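PDB 4Z0C: toll-like receptor 13 from Mus musculus, which recognises and binds bacterial 23S rRNA and signals through MYD88 and TRAF6 to switch on NF-kappa-B and the inflammatory response. Local coordinates for residues S314-N320 / C338-N344. Numbering follows the deposited sequence.
With NAG (2-acetamido-2-deoxy-beta-D-glucopyranose), chain P.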
# COMPACT_ATOMS: atom_id res chain seq x y z
N SER A 314 -21.23 19.81 21.72
CA SER A 314 -20.95 20.62 20.55
C SER A 314 -20.83 22.13 20.81
O SER A 314 -20.24 22.86 20.01
CB SER A 314 -21.99 20.33 19.47
OG SER A 314 -23.30 20.26 20.02
N ASP A 315 -21.37 22.59 21.93
CA ASP A 315 -21.27 24.02 22.27
C ASP A 315 -19.99 24.39 23.02
O ASP A 315 -19.81 25.55 23.41
CB ASP A 315 -22.49 24.48 23.07
CG ASP A 315 -23.71 24.71 22.20
OD1 ASP A 315 -23.56 24.78 20.96
OD2 ASP A 315 -24.83 24.80 22.74
N LEU A 316 -19.13 23.41 23.26
CA LEU A 316 -17.82 23.71 23.83
C LEU A 316 -16.85 24.01 22.67
O LEU A 316 -16.43 23.11 21.93
CB LEU A 316 -17.30 22.56 24.71
CG LEU A 316 -18.09 22.14 25.95
CD1 LEU A 316 -17.33 21.09 26.75
CD2 LEU A 316 -18.48 23.35 26.83
N ILE A 317 -16.54 25.29 22.47
CA ILE A 317 -15.69 25.73 21.38
C ILE A 317 -14.35 26.27 21.92
O ILE A 317 -13.29 26.06 21.34
CB ILE A 317 -16.40 26.78 20.52
CG1 ILE A 317 -17.73 26.21 20.03
CG2 ILE A 317 -15.50 27.25 19.33
CD1 ILE A 317 -18.50 27.12 19.08
N TYR A 318 -14.41 26.98 23.03
CA TYR A 318 -13.20 27.32 23.79
C TYR A 318 -13.43 27.17 25.30
O TYR A 318 -14.56 27.28 25.79
CB TYR A 318 -12.69 28.71 23.45
CG TYR A 318 -13.67 29.83 23.69
CD1 TYR A 318 -14.54 30.25 22.68
CD2 TYR A 318 -13.73 30.48 24.92
CE1 TYR A 318 -15.44 31.28 22.90
CE2 TYR A 318 -14.63 31.52 25.15
CZ TYR A 318 -15.48 31.90 24.14
OH TYR A 318 -16.38 32.91 24.37
N LEU A 319 -12.35 26.89 26.01
CA LEU A 319 -12.37 26.85 27.46
C LEU A 319 -11.19 27.65 27.98
O LEU A 319 -10.06 27.20 27.94
CB LEU A 319 -12.32 25.41 27.97
CG LEU A 319 -13.59 24.59 27.73
CD1 LEU A 319 -13.27 23.10 27.74
CD2 LEU A 319 -14.63 24.91 28.79
N ASN A 320 -11.46 28.86 28.46
CA ASN A 320 -10.37 29.71 28.92
C ASN A 320 -10.72 30.49 30.17
O ASN A 320 -10.14 31.53 30.43
CB ASN A 320 -9.91 30.65 27.80
CG ASN A 320 -11.00 31.60 27.33
OD1 ASN A 320 -12.19 31.39 27.59
ND2 ASN A 320 -10.60 32.65 26.61
N CYS A 338 -16.04 17.19 20.97
CA CYS A 338 -16.72 18.47 21.07
C CYS A 338 -16.33 19.31 19.85
O CYS A 338 -16.02 18.77 18.79
CB CYS A 338 -16.33 19.18 22.36
SG CYS A 338 -16.75 18.26 23.86
N GLN A 339 -16.33 20.63 19.98
CA GLN A 339 -15.90 21.50 18.88
C GLN A 339 -14.78 22.43 19.34
O GLN A 339 -14.66 23.54 18.88
CB GLN A 339 -17.07 22.34 18.36
CG GLN A 339 -18.23 21.51 17.82
CD GLN A 339 -17.88 20.85 16.51
OE1 GLN A 339 -17.32 21.48 15.62
NE2 GLN A 339 -18.21 19.57 16.38
N LEU A 340 -13.96 21.95 20.26
CA LEU A 340 -12.94 22.79 20.87
C LEU A 340 -11.86 23.17 19.88
O LEU A 340 -11.32 22.31 19.18
CB LEU A 340 -12.31 22.06 22.05
CG LEU A 340 -13.25 21.82 23.24
CD1 LEU A 340 -12.67 20.78 24.19
CD2 LEU A 340 -13.50 23.16 23.98
N SER A 341 -11.55 24.47 19.80
CA SER A 341 -10.40 24.89 19.04
C SER A 341 -9.44 25.69 19.90
O SER A 341 -8.31 25.94 19.52
CB SER A 341 -10.81 25.67 17.78
OG SER A 341 -11.42 26.91 18.08
N PHE A 342 -9.87 26.07 21.09
CA PHE A 342 -8.97 26.80 21.96
C PHE A 342 -9.10 26.37 23.39
O PHE A 342 -10.21 26.21 23.91
CB PHE A 342 -9.17 28.33 21.85
CG PHE A 342 -8.13 29.13 22.58
CD1 PHE A 342 -6.85 29.28 22.06
CD2 PHE A 342 -8.41 29.71 23.81
CE1 PHE A 342 -5.89 30.02 22.74
CE2 PHE A 342 -7.46 30.44 24.50
CZ PHE A 342 -6.20 30.60 23.97
N ILE A 343 -7.96 26.16 24.04
CA ILE A 343 -7.96 25.77 25.45
C ILE A 343 -6.68 26.31 26.05
O ILE A 343 -5.66 26.38 25.37
CB ILE A 343 -8.07 24.22 25.59
CG1 ILE A 343 -8.52 23.80 26.98
CG2 ILE A 343 -6.77 23.52 25.17
CD1 ILE A 343 -9.29 22.53 26.95
N ASN A 344 -6.72 26.74 27.30
CA ASN A 344 -5.51 27.29 27.91
C ASN A 344 -5.35 27.07 29.41
O ASN A 344 -6.02 26.26 30.02
CB ASN A 344 -5.37 28.78 27.56
CG ASN A 344 -6.36 29.66 28.32
OD1 ASN A 344 -7.14 29.20 29.16
ND2 ASN A 344 -6.32 30.96 28.03
C1 NAG P . -11.70 33.48 26.14
C2 NAG P . -11.37 34.86 26.75
C3 NAG P . -12.17 35.99 26.10
C4 NAG P . -12.10 35.92 24.58
C5 NAG P . -12.51 34.53 24.08
C6 NAG P . -12.35 34.39 22.56
C7 NAG P . -10.71 35.11 29.13
C8 NAG P . -11.26 35.54 30.45
N2 NAG P . -11.62 34.82 28.18
O3 NAG P . -11.71 37.26 26.51
O4 NAG P . -12.93 36.93 24.02
O5 NAG P . -11.78 33.49 24.73
O6 NAG P . -10.99 34.34 22.16
O7 NAG P . -9.50 35.04 28.97
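L319 and F342 join the backbones of two successive leucine-rich repeats, LRR 12 and LRR 13, in the solenoid of the receptor's ectodomain: L319 N donates to F342 O at 3.1 Å, and the weak bond from N344 N to L319 O continues this short parallel ladder. Just before it, I317 O accepts S341 N at 2.8 Å in a nearly straight bond (167°) and takes a second, weak one from F342 N; L316 O receives Q339 N. Inside the coil, L340 CD2 touches both L316 CB (3.9 Å) and L319 CD1 (3.8 Å). L319 also runs alongside I343, their CD1 atoms 4.1 Å apart. The other face carries Y318 and F342, whose CB atoms touch. F342 has CG anti to its own N (chi1 -172°); the ring stands out from the strand and tilts toward N344, and N320 CB meets its edge near CE2. N344 OD1 lies against the same CB. Further out, R346 N hydrogen-bonds to N344 OD1, and helix 293-302 packs on L316 and L319 through I296 and A293. N320 ND2 is covalently linked to C1 of the NAG, and the sugar leans over one face of the Y318 ring, bringing O5 of the NAG to 3.5 Å from Y318 CE2.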